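Local coordinates for ketol-acid reductoisomerase (uncultured archaeon GZfos26G2, PDB 4XDY) that catalyses the magnesium-dependent alkyl migration and NADH-preferring reduction that turn (S)-2-acetolactate into (R)-2,3-dihydroxy-isovalerate in branched-chain amino acid biosynthesis, at the interface of chains A and B. Sequence-based numbering; all coordinates share one arbitrary frame. Chains: chain A/B, Ketol-acid reductoisomerase.

The interface of chains A and B. Residues chain A 291, 294-295, 298, 305-306; chain B 261, 264-265.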
loop_
_atom_site.group_PDB
_atom_site.type_symbol
_atom_site.label_atom_id
_atom_site.label_comp_id
_atom_site.label_asym_id
_atom_site.label_seq_id
_atom_site.Cartn_x
_atom_site.Cartn_y
_atom_site.Cartn_z
ATOM N N PHE A 291 7.909 14.167 -22.195
ATOM C CA PHE A 291 7.806 14.433 -20.820
ATOM C C PHE A 291 9.033 15.149 -20.287
ATOM O O PHE A 291 8.964 16.125 -19.454
ATOM C CB PHE A 291 7.532 13.151 -20.028
ATOM C CG PHE A 291 7.521 13.418 -18.556
ATOM C CD1 PHE A 291 6.406 13.929 -17.943
ATOM C CD2 PHE A 291 8.669 13.308 -17.808
ATOM C CE1 PHE A 291 6.424 14.307 -16.596
ATOM C CE2 PHE A 291 8.688 13.637 -16.469
ATOM C CZ PHE A 291 7.560 14.145 -15.850
ATOM N N GLU A 294 9.009 18.715 -21.086
ATOM C CA GLU A 294 8.031 19.420 -20.242
ATOM C C GLU A 294 8.505 19.654 -18.846
ATOM O O GLU A 294 8.275 20.721 -18.266
ATOM C CB GLU A 294 6.660 18.669 -20.140
ATOM C CG GLU A 294 6.020 18.550 -21.483
ATOM C CD GLU A 294 4.835 17.600 -21.462
ATOM O OE1 GLU A 294 4.525 16.947 -20.433
ATOM O OE2 GLU A 294 4.225 17.498 -22.540
ATOM N N TRP A 295 9.166 18.677 -18.235
ATOM C CA TRP A 295 9.654 18.891 -16.895
ATOM C C TRP A 295 10.825 19.893 -16.829
ATOM O O TRP A 295 10.871 20.720 -15.955
ATOM C CB TRP A 295 10.003 17.536 -16.223
ATOM C CG TRP A 295 10.695 17.532 -14.866
ATOM C CD1 TRP A 295 11.789 16.750 -14.517
ATOM C CD2 TRP A 295 10.408 18.319 -13.708
ATOM N NE1 TRP A 295 12.153 16.990 -13.250
ATOM C CE2 TRP A 295 11.294 17.929 -12.706
ATOM C CE3 TRP A 295 9.401 19.247 -13.382
ATOM C CZ2 TRP A 295 11.265 18.511 -11.426
ATOM C CZ3 TRP A 295 9.411 19.840 -12.136
ATOM C CH2 TRP A 295 10.269 19.432 -11.145
ATOM N N GLU A 298 9.137 23.165 -17.222
ATOM C CA GLU A 298 8.489 23.565 -15.977
ATOM C C GLU A 298 9.422 24.150 -14.925
ATOM O O GLU A 298 9.167 25.116 -14.221
ATOM C CB GLU A 298 7.726 22.336 -15.422
ATOM C CG GLU A 298 7.131 22.518 -14.049
ATOM C CD GLU A 298 5.878 23.411 -14.066
ATOM O OE1 GLU A 298 5.346 23.596 -15.173
ATOM O OE2 GLU A 298 5.535 23.769 -12.929
ATOM N N PHE A 305 3.260 25.092 -11.999
ATOM C CA PHE A 305 2.270 23.996 -11.945
ATOM C C PHE A 305 2.465 23.133 -10.717
ATOM O O PHE A 305 1.511 22.788 -10.031
ATOM C CB PHE A 305 2.306 23.164 -13.226
ATOM C CG PHE A 305 1.416 21.942 -13.181
ATOM C CD1 PHE A 305 0.059 22.052 -13.414
ATOM C CD2 PHE A 305 1.911 20.697 -12.849
ATOM C CE1 PHE A 305 -0.790 20.958 -13.340
ATOM C CE2 PHE A 305 1.055 19.579 -12.854
ATOM C CZ PHE A 305 -0.282 19.718 -13.069
ATOM N N LEU A 306 3.739 22.817 -10.388
ATOM C CA LEU A 306 3.985 22.037 -9.219
ATOM C C LEU A 306 3.608 22.814 -7.949
ATOM O O LEU A 306 3.020 22.270 -7.070
ATOM C CB LEU A 306 5.463 21.516 -9.237
ATOM C CG LEU A 306 5.987 20.644 -8.110
ATOM C CD1 LEU A 306 5.085 19.418 -7.987
ATOM C CD2 LEU A 306 7.453 20.318 -8.476
ATOM N N TYR B 261 6.063 16.121 -9.710
ATOM C CA TYR B 261 5.587 16.687 -10.925
ATOM C C TYR B 261 4.856 15.668 -11.800
ATOM O O TYR B 261 3.730 15.924 -12.308
ATOM C CB TYR B 261 6.713 17.404 -11.732
ATOM C CG TYR B 261 6.250 17.918 -13.078
ATOM C CD1 TYR B 261 5.408 19.080 -13.194
ATOM C CD2 TYR B 261 6.609 17.300 -14.238
ATOM C CE1 TYR B 261 5.005 19.548 -14.439
ATOM C CE2 TYR B 261 6.182 17.735 -15.470
ATOM C CZ TYR B 261 5.358 18.883 -15.563
ATOM O OH TYR B 261 4.959 19.322 -16.770
ATOM N N TRP B 264 1.314 14.821 -10.546
ATOM C CA TRP B 264 0.276 15.805 -10.821
ATOM C C TRP B 264 0.075 16.066 -12.264
ATOM O O TRP B 264 -1.061 16.431 -12.652
ATOM C CB TRP B 264 0.495 17.115 -10.045
ATOM C CG TRP B 264 0.428 16.934 -8.574
ATOM C CD1 TRP B 264 1.359 17.359 -7.696
ATOM C CD2 TRP B 264 -0.593 16.316 -7.779
ATOM N NE1 TRP B 264 1.058 16.999 -6.475
ATOM C CE2 TRP B 264 -0.162 16.395 -6.466
ATOM C CE3 TRP B 264 -1.820 15.708 -8.054
ATOM C CZ2 TRP B 264 -0.887 15.931 -5.393
ATOM C CZ3 TRP B 264 -2.541 15.192 -6.948
ATOM C CH2 TRP B 264 -2.059 15.303 -5.664
ATOM N N ALA B 265 1.108 15.936 -13.093
ATOM C CA ALA B 265 0.976 16.225 -14.520
ATOM C C ALA B 265 0.310 15.090 -15.252
ATOM O O ALA B 265 -0.513 15.294 -16.154
ATOM C CB ALA B 265 2.343 16.522 -15.174
HETATM O O HOH W 1 4.445 21.899 -16.867
#
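The carboxylate of A:Glu298, which lies against the ring of B:Tyr261, has its oxygen OE2 gripped by two backbone amides at the start of helix 304-315. The amide N of A:Phe305 reaches the syn lone pair of OE2 at 2.8 Å. The N of A:Leu306 meets OE2 from above the carboxylate plane. Fixed in this way, the carboxylate caps the first turn, and the helix start would probably help to stabilise its negative charge. Its other oxygen, OE1, is 2.6 Å from a water that lies equally near the phenol OH of B:Tyr261, so the dimer partner is tied to the cap indirectly. CG of A:Glu298, anti to the backbone N (chi1 173°), lies 3.7 Å from CE1 of B:Tyr261. The bend at chi2 then turns the carboxylate toward the helix start, its plane only 20° from that of the ring.

B:Tyr261 exemplifies an aromatic anchor at a dimer interface: one residue inserted among side chains from two helices of its partner. Its CB sits over the six-membered ring of A:Trp295, offset toward the rim, while CG comes within 3.4 Å of CE3. A:Phe291 touches the ring's CE2 through its own CE1 at 3.6 Å, and A:Phe305 crosses at about a right angle, bringing its CD2 to CE1 of B:Tyr261. The phenol leans along its own helix, where CB of B:Ala265, one turn on, backs one face, offset toward the rim, while chain A groups surround the rest. Cutting the tyrosine back to alanine is likely to open a gap between A:Trp295, A:Phe291 and A:Phe305 and to take from the bridging water its phenol partner.

Beyond the tyrosine, A:Phe305 directs CZ toward the backbone O of B:Trp264, 3.4 Å away, with the carbonyl carbon at its ring edge.

In this homodimer, helix 257-270 of chain B thus packs against helices 290-300 and 304-315 of chain A, within the knotted C-terminal region, and two-fold symmetry repeats the contact with chains exchanged.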